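Local coordinates for protein aminoglycoside phosphotransferase (Mycobacterium smegmatis, PDB 6EF6) that phosphorylates (S)-1-amino-2-propanol, acting as the aminopropanol kinase of an aminoacetone-utilisation microcompartment, at residues Leu48-Glu53 with Pro137-Leu142; Ile67-Arg72 with His125-Glu130; Ala235-Asp240 with Ile248-Phe253. All blocks are in the same frame, centred on the assembly; numbering follows the deposited sequence.

How the contacts relate
The three contacts surround one cleft, and each supplies residues that touch the benzoic acid bound there. Contact 2 lies in the five-stranded antiparallel sheet. Along the chain it is nested inside the loop closed by contact 1. Contact 3, the hairpin of strands 237-239 and 248-250, follows later. Contact 1 touches both: its centre is about 14 Å from that of contact 2 and about 9 Å from that of contact 3. Segment 137-142 pairs its backbone with strand 237-239. Contacts 2 and 3 have centres about 15 Å apart and do not touch, but both meet the ligand. The arrangement is consistent with the nucleotide cleft of kinase-like phosphotransferases.

Contact 1: residues Leu48-Glu53 with Pro137-Leu142; sequences LLNLSE and PDEESL. With JFN ((2R)-1-methoxypropan-2-amine), chain C.
L49 meets P137 and E139. Its CD2 packs against P137 CG at 3.7 Å, with the two side chains at about a right angle. The carboxylate of E139 also reaches the base of L49, with OE2 3.6 Å from L49 CB.

N50 is the polar point of the contact. Its backbone N donates to E139 OE2 at 2.8 Å. The bond is nearly straight at the hydrogen (175°), but N50 N stands above the carboxylate plane, 48° out of it. The E139 chain bends at chi2 (90°), and this turns its carboxylate to the N50 backbone. N50 is also the centre of an inverse gamma turn, in which L51 N makes a weak 3.1 Å bond to L49 O. One carboxylate oxygen thus ties the segment at the centre of the turn.

L51 closes the apolar side. Its CD2 lies 4.1 Å from E139 CG, so the aliphatic part of the glutamate is used as well as its acid end. L51 and S52 also touch the bound benzoic acid.

Segment 48-53 joins strands 45-48 and 55-61, the place of the nucleotide-binding loop in kinase-like folds. L49 and P137 both rest on L58 of strand 55-61. L51 reaches L238 of strand 237-239, and segment 137-142 leads on to helix 147-163.

Contact 2: residues Ile67-Arg72 with His125-Glu130; sequences ILRVHR and HVVHFE. With BEZ (benzoic acid), chain B.
R69 and F129 meet through two different torsions. The R69 chain leaves extended and then bends at chi3 (76°), which swings its guanidinium across the end of the F129 ring. F129 shares a face of the sheet with R69. Its CG lies beside the backbone N (chi1 -63°), which turns the CZ end of the ring to the guanidinium. F129 CZ comes over the centre of one guanidinium face, 3.8 Å above it. The two planes are 83° apart, so the ring presents its edge.

Benzoic acid completes this group. R69 NH1 donates to its O1 at 2.9 Å in a bent bond, with O1 near the guanidinium plane. R69 NH2 forms a salt bridge with E84 of helix 78-94, so the guanidinium is held from two directions. This recalls the lysine-glutamate pair of protein kinases. Benzoic acid C6 lies over one face of the F129 ring and V127 CG1 over the opposite face, both toward the rim. I67 CD1 touches benzoic acid C4 at 3.5 Å.

Five backbone bonds join the antiparallel strands. I67 with F129 and R69 with V127 are hydrogen-bonded pairs, and H71 N adds a 2.8 Å bond to H125 O. The edge of the H71 ring also faces H125 O, with CD2 at 3.4 Å.

On the other face L68 CD1 presses on V126 CG1 at 3.4 Å, tighter than usual. H128 turns its ring edge to I67 O, with CD2 at 3.1 Å, while its NE2 is hydrogen-bonded to S66 OG.

Helix 28-35 covers the L68, V70 and V126 face. Helix 78-94 packs on H71, H125 and V127. Strand 55-61 flanks segment 67-72, and strand 112-114 lies beyond segment 125-130.

Contact 3: residues Ala235-Asp240 with Ile248-Phe253; sequences ANLLVD and ITVIDF. With NA (sodium ion), chain D; BEZ (benzoic acid), chain B.
L238 and T249 form the hydrogen-bonded pair of a beta hairpin made by strands 237-239 and 248-250. N236 and D252 lie just beyond the paired strands, at the cleft end. These resemble, in sequence, the catalytic-loop asparagine and the DFG-type aspartate of kinase-like folds.

Three backbone bonds join the segments. L238 N donates to T249 O, and T249 N returns a bond to L238 O at 2.8 Å. Past the paired strands, I251 N reaches N236 O at 2.9 Å, which carries the pairing to the edge of the cleft.

Apolar contacts fill both faces. I248 CG2 touches L237 CB at 3.8 Å, while its CG1 lies alongside V239 CG1. V250 CG2 lies beside L237 CG, the two side chains pointing the same way. This face, of L237 and V250, rests on I153 of helix 147-163. On the other face L238 and I251 meet at about a right angle, CD1 to CD1 at 4.0 Å. Chi1 of I251 (65°) puts CG1 between the backbone N and the carbonyl carbon, against N236 O. Its CD1 also faces benzoic acid C2, at 3.7 Å.

Polar groups gather at the cleft end. The amide of N236 and the carboxylate of D252 lie close, their planes 83° apart. N236 ND2 is hydrogen-bonded to the backbone O of D231, itself a sodium ligand, and this probably helps position the amide. I251 O accepts a bond from H229 NE2. D252 N makes a weak bond to benzoic acid O1.

D252 OD2 binds sodium at 2.6 Å, and D231 is its second protein ligand. Three waters also bind the ion. One of them, 2.5 Å from the sodium, donates to D252 OD1 at 3.0 Å.

Contact 1: residues Leu48-Glu53 with Pro137-Leu142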
loop_
_atom_site.group_PDB
_atom_site.type_symbol
_atom_site.label_atom_id
_atom_site.label_comp_id
_atom_site.label_asym_id
_atom_site.label_seq_id
_atom_site.Cartn_x
_atom_site.Cartn_y
_atom_site.Cartn_z
ATOM N N LEU A 48 -12.154 -16.552 1.947
ATOM C CA LEU A 48 -11.036 -15.656 2.261
ATOM C C LEU A 48 -10.185 -15.391 1.022
ATOM O O LEU A 48 -9.692 -16.323 0.384
ATOM C CB LEU A 48 -10.156 -16.265 3.356
ATOM C CG LEU A 48 -9.013 -15.337 3.811
ATOM C CD1 LEU A 48 -9.574 -14.054 4.449
ATOM C CD2 LEU A 48 -8.045 -16.087 4.758
ATOM N N LEU A 49 -9.984 -14.113 0.695
ATOM C CA LEU A 49 -9.198 -13.712 -0.467
ATOM C C LEU A 49 -7.755 -13.402 -0.067
ATOM O O LEU A 49 -7.462 -13.044 1.077
ATOM C CB LEU A 49 -9.841 -12.485 -1.138
ATOM C CG LEU A 49 -11.269 -12.707 -1.652
ATOM C CD1 LEU A 49 -11.778 -11.450 -2.348
ATOM C CD2 LEU A 49 -11.351 -13.923 -2.594
ATOM N N ASN A 50 -6.845 -13.541 -1.027
ATOM C CA ASN A 50 -5.417 -13.334 -0.764
ATOM C C ASN A 50 -5.020 -11.887 -1.072
ATOM O O ASN A 50 -4.108 -11.603 -1.846
ATOM C CB ASN A 50 -4.577 -14.339 -1.536
ATOM C CG ASN A 50 -4.741 -15.736 -1.009
ATOM O OD1 ASN A 50 -5.266 -15.920 0.085
ATOM N ND2 ASN A 50 -4.314 -16.717 -1.775
ATOM N N LEU A 51 -5.716 -10.988 -0.420
ATOM C CA LEU A 51 -5.560 -9.558 -0.634
ATOM C C LEU A 51 -5.527 -8.905 0.735
ATOM O O LEU A 51 -6.235 -9.338 1.649
ATOM C CB LEU A 51 -6.755 -9.000 -1.406
ATOM C CG LEU A 51 -7.269 -9.640 -2.707
ATOM C CD1 LEU A 51 -8.671 -9.195 -3.007
ATOM C CD2 LEU A 51 -6.375 -9.323 -3.846
ATOM N N SER A 52 -4.686 -7.885 0.877
ATOM C CA SER A 52 -4.672 -7.006 2.045
ATOM C C SER A 52 -4.060 -7.637 3.286
ATOM O O SER A 52 -4.115 -8.844 3.443
ATOM C CB SER A 52 -6.092 -6.516 2.361
ATOM O OG SER A 52 -6.139 -5.894 3.626
ATOM N N GLU A 53 -3.529 -6.824 4.202
ATOM C CA GLU A 53 -3.191 -7.313 5.538
ATOM C C GLU A 53 -4.431 -7.525 6.405
ATOM O O GLU A 53 -4.355 -8.214 7.429
ATOM C CB GLU A 53 -2.294 -6.303 6.251
ATOM C CG GLU A 53 -0.810 -6.532 6.124
ATOM C CD GLU A 53 -0.061 -6.045 7.358
ATOM O OE1 GLU A 53 -0.120 -6.729 8.405
ATOM O OE2 GLU A 53 0.570 -4.967 7.287
ATOM N N PRO A 137 -11.326 -15.793 -6.892
ATOM C CA PRO A 137 -10.146 -16.656 -7.007
ATOM C C PRO A 137 -10.136 -17.397 -8.338
ATOM O O PRO A 137 -11.182 -17.857 -8.815
ATOM C CB PRO A 137 -10.316 -17.633 -5.842
ATOM C CG PRO A 137 -11.088 -16.864 -4.846
ATOM C CD PRO A 137 -12.060 -16.048 -5.644
ATOM N N ASP A 138 -8.948 -17.529 -8.936
ATOM C CA ASP A 138 -7.687 -16.969 -8.419
ATOM C C ASP A 138 -7.651 -15.485 -8.769
ATOM O O ASP A 138 -7.953 -15.114 -9.901
ATOM C CB ASP A 138 -6.472 -17.670 -9.029
ATOM C CG ASP A 138 -6.348 -19.116 -8.583
ATOM O OD1 ASP A 138 -6.739 -19.418 -7.434
ATOM O OD2 ASP A 138 -5.860 -19.947 -9.384
ATOM N N GLU A 139 -7.288 -14.660 -7.786
ATOM C CA GLU A 139 -7.307 -13.214 -7.965
ATOM C C GLU A 139 -6.353 -12.803 -9.076
ATOM O O GLU A 139 -5.225 -13.291 -9.161
ATOM C CB GLU A 139 -6.859 -12.531 -6.680
ATOM C CG GLU A 139 -7.755 -12.795 -5.484
ATOM C CD GLU A 139 -7.328 -14.013 -4.687
ATOM O OE1 GLU A 139 -6.497 -14.800 -5.183
ATOM O OE2 GLU A 139 -7.807 -14.184 -3.551
ATOM N N GLU A 140 -6.786 -11.861 -9.898
ATOM C CA GLU A 140 -6.004 -11.450 -11.051
ATOM C C GLU A 140 -5.676 -9.968 -10.939
ATOM O O GLU A 140 -6.570 -9.126 -10.764
ATOM C CB GLU A 140 -6.720 -11.749 -12.364
ATOM C CG GLU A 140 -5.847 -11.522 -13.584
ATOM C CD GLU A 140 -6.533 -11.915 -14.882
ATOM O OE1 GLU A 140 -7.633 -12.507 -14.826
ATOM O OE2 GLU A 140 -5.967 -11.626 -15.959
ATOM N N SER A 141 -4.389 -9.668 -11.032
ATOM C CA SER A 141 -3.878 -8.317 -10.887
ATOM C C SER A 141 -2.905 -8.002 -12.021
ATOM O O SER A 141 -2.560 -8.853 -12.844
ATOM C CB SER A 141 -3.117 -8.165 -9.561
ATOM O OG SER A 141 -1.886 -8.900 -9.566
ATOM N N LEU A 142 -2.447 -6.754 -12.067
ATOM C CA LEU A 142 -1.311 -6.430 -12.920
ATOM C C LEU A 142 -0.111 -7.323 -12.586
ATOM O O LEU A 142 0.041 -7.819 -11.467
ATOM C CB LEU A 142 -0.923 -4.967 -12.700
ATOM C CG LEU A 142 -1.940 -3.907 -13.144
ATOM C CD1 LEU A 142 -1.346 -2.513 -13.006
ATOM C CD2 LEU A 142 -2.449 -4.130 -14.569
HETATM C C07 JFN C . 2.202 -8.098 3.105
HETATM C C08 JFN C . 2.708 -4.669 4.413
HETATM C C09 JFN C . 2.577 -5.848 3.458
HETATM C C15 JFN C . 2.751 -3.381 3.607
HETATM N N04 JFN C . 1.538 -4.568 5.256
HETATM O O02 JFN C . 2.661 -7.120 4.008
#

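Contact 2: residues Ile67-Arg72 with His125-Glu130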
loop_
_atom_site.group_PDB
_atom_site.type_symbol
_atom_site.label_atom_id
_atom_site.label_comp_id
_atom_site.label_asym_id
_atom_site.label_seq_id
_atom_site.Cartn_x
_atom_site.Cartn_y
_atom_site.Cartn_z
ATOM N N ILE A 67 -17.663 -7.878 -1.538
ATOM C CA ILE A 67 -16.407 -8.020 -0.812
ATOM C C ILE A 67 -16.526 -7.419 0.581
ATOM O O ILE A 67 -16.920 -6.254 0.740
ATOM C CB ILE A 67 -15.236 -7.394 -1.588
ATOM C CG1 ILE A 67 -15.013 -8.216 -2.866
ATOM C CG2 ILE A 67 -14.004 -7.379 -0.721
ATOM C CD1 ILE A 67 -14.112 -7.551 -3.862
ATOM N N LEU A 68 -16.160 -8.194 1.594
ATOM C CA LEU A 68 -16.216 -7.718 2.971
ATOM C C LEU A 68 -14.800 -7.609 3.537
ATOM O O LEU A 68 -14.058 -8.600 3.553
ATOM C CB LEU A 68 -17.067 -8.679 3.809
ATOM C CG LEU A 68 -17.465 -8.198 5.182
ATOM C CD1 LEU A 68 -18.451 -7.063 5.101
ATOM C CD2 LEU A 68 -18.097 -9.378 5.945
ATOM N N ARG A 69 -14.411 -6.423 3.994
ATOM C CA ARG A 69 -13.095 -6.185 4.578
ATOM C C ARG A 69 -13.200 -6.063 6.102
ATOM O O ARG A 69 -13.839 -5.130 6.608
ATOM C CB ARG A 69 -12.505 -4.896 4.001
ATOM C CG ARG A 69 -11.146 -4.516 4.559
ATOM C CD ARG A 69 -10.624 -3.263 3.853
ATOM N NE ARG A 69 -11.285 -2.068 4.332
ATOM C CZ ARG A 69 -10.999 -0.841 3.890
ATOM N NH1 ARG A 69 -10.128 -0.658 2.889
ATOM N NH2 ARG A 69 -11.572 0.186 4.472
ATOM N N VAL A 70 -12.561 -6.972 6.833
ATOM C CA VAL A 70 -12.535 -6.934 8.297
ATOM C C VAL A 70 -11.200 -6.323 8.732
ATOM O O VAL A 70 -10.137 -6.914 8.531
ATOM C CB VAL A 70 -12.728 -8.330 8.904
ATOM C CG1 VAL A 70 -12.629 -8.281 10.445
ATOM C CG2 VAL A 70 -14.078 -8.924 8.507
ATOM N N HIS A 71 -11.234 -5.143 9.349
ATOM C CA HIS A 71 -10.001 -4.440 9.685
ATOM C C HIS A 71 -9.294 -5.113 10.844
ATOM O O HIS A 71 -9.914 -5.530 11.831
ATOM C CB HIS A 71 -10.318 -2.996 10.055
ATOM C CG HIS A 71 -10.653 -2.146 8.879
ATOM N ND1 HIS A 71 -9.719 -1.346 8.267
ATOM C CD2 HIS A 71 -11.802 -1.982 8.187
ATOM C CE1 HIS A 71 -10.283 -0.735 7.236
ATOM N NE2 HIS A 71 -11.554 -1.085 7.179
ATOM N N ARG A 72 -7.982 -5.244 10.720
ATOM C CA ARG A 72 -7.244 -5.802 11.821
ATOM C C ARG A 72 -7.322 -4.881 13.039
ATOM O O ARG A 72 -7.687 -3.706 12.954
ATOM C CB ARG A 72 -5.818 -6.144 11.416
ATOM C CG ARG A 72 -4.994 -4.988 11.003
ATOM C CD ARG A 72 -3.652 -5.534 10.572
ATOM N NE ARG A 72 -2.674 -4.488 10.328
ATOM C CZ ARG A 72 -2.568 -3.823 9.185
ATOM N NH1 ARG A 72 -1.634 -2.892 9.051
ATOM N NH2 ARG A 72 -3.388 -4.090 8.177
ATOM N N HIS A 125 -13.768 -3.102 13.132
ATOM C CA HIS A 125 -14.426 -2.340 12.084
ATOM C C HIS A 125 -14.441 -3.129 10.779
ATOM O O HIS A 125 -13.494 -3.867 10.457
ATOM C CB HIS A 125 -13.728 -0.984 11.912
ATOM C CG HIS A 125 -13.407 -0.322 13.218
ATOM N ND1 HIS A 125 -14.371 -0.027 14.160
ATOM C CD2 HIS A 125 -12.225 0.067 13.754
ATOM C CE1 HIS A 125 -13.797 0.510 15.220
ATOM N NE2 HIS A 125 -12.498 0.593 14.992
ATOM N N VAL A 126 -15.536 -2.978 10.038
ATOM C CA VAL A 126 -15.788 -3.715 8.811
ATOM C C VAL A 126 -16.284 -2.734 7.754
ATOM O O VAL A 126 -17.064 -1.832 8.060
ATOM C CB VAL A 126 -16.825 -4.828 9.094
ATOM C CG1 VAL A 126 -17.086 -5.607 7.864
ATOM C CG2 VAL A 126 -16.312 -5.745 10.222
ATOM N N VAL A 127 -15.825 -2.894 6.516
ATOM C CA VAL A 127 -16.370 -2.158 5.375
ATOM C C VAL A 127 -16.746 -3.159 4.284
ATOM O O VAL A 127 -16.013 -4.118 4.029
ATOM C CB VAL A 127 -15.401 -1.067 4.841
ATOM C CG1 VAL A 127 -16.065 -0.314 3.717
ATOM C CG2 VAL A 127 -14.977 -0.144 5.938
ATOM N N HIS A 128 -17.907 -2.958 3.667
ATOM C CA HIS A 128 -18.440 -3.807 2.605
ATOM C C HIS A 128 -18.308 -3.066 1.284
ATOM O O HIS A 128 -18.644 -1.880 1.207
ATOM C CB HIS A 128 -19.901 -4.116 2.913
ATOM C CG HIS A 128 -20.497 -5.243 2.127
ATOM N ND1 HIS A 128 -21.800 -5.647 2.331
ATOM C CD2 HIS A 128 -19.992 -6.077 1.189
ATOM C CE1 HIS A 128 -22.080 -6.663 1.540
ATOM N NE2 HIS A 128 -20.999 -6.956 0.844
ATOM N N PHE A 129 -17.783 -3.732 0.260
ATOM C CA PHE A 129 -17.602 -3.140 -1.060
ATOM C C PHE A 129 -18.328 -3.951 -2.129
ATOM O O PHE A 129 -18.516 -5.167 -1.981
ATOM C CB PHE A 129 -16.102 -3.112 -1.433
ATOM C CG PHE A 129 -15.246 -2.262 -0.514
ATOM C CD1 PHE A 129 -15.216 -0.878 -0.652
ATOM C CD2 PHE A 129 -14.447 -2.857 0.465
ATOM C CE1 PHE A 129 -14.400 -0.098 0.179
ATOM C CE2 PHE A 129 -13.650 -2.098 1.309
ATOM C CZ PHE A 129 -13.599 -0.709 1.149
ATOM N N GLU A 130 -18.664 -3.293 -3.247
ATOM C CA GLU A 130 -19.212 -4.009 -4.387
ATOM C C GLU A 130 -18.139 -4.910 -4.982
ATOM O O GLU A 130 -16.933 -4.699 -4.786
ATOM C CB GLU A 130 -19.744 -3.041 -5.447
ATOM C CG GLU A 130 -20.887 -2.164 -4.943
ATOM C CD GLU A 130 -21.567 -1.349 -6.029
ATOM O OE1 GLU A 130 -21.085 -1.339 -7.181
ATOM O OE2 GLU A 130 -22.589 -0.700 -5.717
HETATM C C BEZ B . -9.621 -3.571 0.398
HETATM O O1 BEZ B . -9.648 -2.358 0.607
HETATM O O2 BEZ B . -8.963 -4.322 1.173
HETATM C C1 BEZ B . -10.370 -4.105 -0.776
HETATM C C2 BEZ B . -10.060 -5.347 -1.298
HETATM C C3 BEZ B . -10.773 -5.827 -2.391
HETATM C C4 BEZ B . -11.776 -5.055 -2.961
HETATM C C5 BEZ B . -12.085 -3.806 -2.430
HETATM C C6 BEZ B . -11.372 -3.335 -1.347
HETATM O O HOH W 1 -10.648 -2.998 13.613
#

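Contact 3: residues Ala235-Asp240 with Ile248-Phe253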
loop_
_atom_site.group_PDB
_atom_site.type_symbol
_atom_site.label_atom_id
_atom_site.label_comp_id
_atom_site.label_asym_id
_atom_site.label_seq_id
_atom_site.Cartn_x
_atom_site.Cartn_y
_atom_site.Cartn_z
ATOM N N ALA A 235 -0.046 -6.125 -7.048
ATOM C CA ALA A 235 -1.112 -6.980 -6.551
ATOM C C ALA A 235 -2.354 -6.215 -6.125
ATOM O O ALA A 235 -3.412 -6.820 -6.026
ATOM C CB ALA A 235 -0.597 -7.751 -5.323
ATOM N N ASN A 236 -2.239 -4.906 -5.874
ATOM C CA ASN A 236 -3.385 -4.089 -5.469
ATOM C C ASN A 236 -4.083 -3.407 -6.642
ATOM O O ASN A 236 -4.965 -2.550 -6.427
ATOM C CB ASN A 236 -2.953 -3.066 -4.421
ATOM C CG ASN A 236 -2.868 -3.678 -3.045
ATOM O OD1 ASN A 236 -3.455 -4.733 -2.789
ATOM N ND2 ASN A 236 -2.147 -3.054 -2.162
ATOM N N LEU A 237 -3.763 -3.753 -7.890
ATOM C CA LEU A 237 -4.499 -3.271 -9.056
ATOM C C LEU A 237 -5.092 -4.498 -9.723
ATOM O O LEU A 237 -4.412 -5.225 -10.458
ATOM C CB LEU A 237 -3.589 -2.461 -9.988
ATOM C CG LEU A 237 -3.430 -0.975 -9.584
ATOM C CD1 LEU A 237 -2.604 -0.813 -8.319
ATOM C CD2 LEU A 237 -2.840 -0.160 -10.723
ATOM N N LEU A 238 -6.344 -4.729 -9.412
ATOM C CA LEU A 238 -7.076 -5.890 -9.896
ATOM C C LEU A 238 -7.602 -5.651 -11.306
ATOM O O LEU A 238 -7.999 -4.543 -11.659
ATOM C CB LEU A 238 -8.252 -6.268 -8.972
ATOM C CG LEU A 238 -7.826 -6.642 -7.550
ATOM C CD1 LEU A 238 -9.039 -7.257 -6.835
ATOM C CD2 LEU A 238 -6.637 -7.581 -7.465
ATOM N N VAL A 239 -7.615 -6.699 -12.133
ATOM C CA VAL A 239 -8.005 -6.549 -13.534
ATOM C C VAL A 239 -9.089 -7.538 -13.910
ATOM O O VAL A 239 -9.149 -8.647 -13.385
ATOM C CB VAL A 239 -6.817 -6.715 -14.498
ATOM C CG1 VAL A 239 -5.801 -5.686 -14.231
ATOM C CG2 VAL A 239 -6.219 -8.099 -14.352
ATOM N N ASP A 240 -9.914 -7.141 -14.870
ATOM C CA ASP A 240 -10.908 -8.037 -15.459
ATOM C C ASP A 240 -10.426 -8.710 -16.741
ATOM O O ASP A 240 -11.205 -9.432 -17.370
ATOM C CB ASP A 240 -12.243 -7.303 -15.701
ATOM C CG ASP A 240 -12.167 -6.271 -16.820
ATOM O OD1 ASP A 240 -11.077 -6.110 -17.418
ATOM O OD2 ASP A 240 -13.208 -5.617 -17.101
ATOM N N ILE A 248 -9.192 -1.745 -14.654
ATOM C CA ILE A 248 -8.209 -1.887 -13.590
ATOM C C ILE A 248 -8.735 -1.161 -12.364
ATOM O O ILE A 248 -8.913 0.065 -12.394
ATOM C CB ILE A 248 -6.838 -1.327 -14.003
ATOM C CG1 ILE A 248 -6.413 -2.006 -15.312
ATOM C CG2 ILE A 248 -5.818 -1.580 -12.942
ATOM C CD1 ILE A 248 -5.404 -1.197 -16.113
ATOM N N THR A 249 -8.961 -1.900 -11.275
ATOM C CA THR A 249 -9.463 -1.303 -10.038
ATOM C C THR A 249 -8.368 -1.243 -8.997
ATOM O O THR A 249 -7.783 -2.270 -8.656
ATOM C CB THR A 249 -10.638 -2.119 -9.483
ATOM O OG1 THR A 249 -11.640 -2.286 -10.487
ATOM C CG2 THR A 249 -11.296 -1.422 -8.323
ATOM N N VAL A 250 -8.104 -0.057 -8.468
ATOM C CA VAL A 250 -7.153 0.092 -7.382
ATOM C C VAL A 250 -7.859 -0.249 -6.083
ATOM O O VAL A 250 -8.940 0.292 -5.810
ATOM C CB VAL A 250 -6.627 1.532 -7.315
ATOM C CG1 VAL A 250 -5.553 1.642 -6.184
ATOM C CG2 VAL A 250 -6.044 1.966 -8.642
ATOM N N ILE A 251 -7.302 -1.209 -5.332
ATOM C CA ILE A 251 -7.918 -1.651 -4.091
ATOM C C ILE A 251 -6.971 -1.327 -2.926
ATOM O O ILE A 251 -5.828 -0.874 -3.102
ATOM C CB ILE A 251 -8.273 -3.155 -4.130
ATOM C CG1 ILE A 251 -7.027 -4.022 -4.228
ATOM C CG2 ILE A 251 -9.249 -3.441 -5.266
ATOM C CD1 ILE A 251 -7.242 -5.453 -3.755
ATOM N N ASP A 252 -7.440 -1.601 -1.705
ATOM C CA ASP A 252 -6.600 -1.596 -0.508
ATOM C C ASP A 252 -5.937 -0.241 -0.276
ATOM O O ASP A 252 -4.717 -0.119 -0.178
ATOM C CB ASP A 252 -5.553 -2.711 -0.555
ATOM C CG ASP A 252 -4.846 -2.911 0.782
ATOM O OD1 ASP A 252 -5.294 -2.323 1.778
ATOM O OD2 ASP A 252 -3.838 -3.651 0.813
ATOM N N PHE A 253 -6.809 0.757 -0.085
ATOM C CA PHE A 253 -6.405 2.106 0.342
ATOM C C PHE A 253 -6.136 2.178 1.856
ATOM O O PHE A 253 -6.067 3.275 2.422
ATOM C CB PHE A 253 -7.444 3.169 -0.101
ATOM C CG PHE A 253 -7.405 3.544 -1.541
ATOM C CD1 PHE A 253 -7.891 2.686 -2.542
ATOM C CD2 PHE A 253 -7.006 4.817 -1.927
ATOM C CE1 PHE A 253 -7.894 3.065 -3.870
ATOM C CE2 PHE A 253 -7.008 5.172 -3.271
ATOM C CZ PHE A 253 -7.448 4.323 -4.236
HETATM NA NA NA D . -1.800 -2.970 2.274
HETATM C C BEZ B . -9.621 -3.571 0.398
HETATM O O1 BEZ B . -9.648 -2.358 0.607
HETATM O O2 BEZ B . -8.963 -4.322 1.173
HETATM C C1 BEZ B . -10.370 -4.105 -0.776
HETATM C C2 BEZ B . -10.060 -5.347 -1.298
HETATM C C3 BEZ B . -10.773 -5.827 -2.391
HETATM C C4 BEZ B . -11.776 -5.055 -2.961
HETATM C C5 BEZ B . -12.085 -3.806 -2.430
HETATM C C6 BEZ B . -11.372 -3.335 -1.347
HETATM O O HOH W 2 -3.526 -5.736 -0.600
HETATM O O HOH W 3 -2.758 -0.989 2.461
HETATM O O HOH W 4 -3.611 -3.796 3.740
HETATM O O HOH W 5 -0.482 -2.793 3.810
#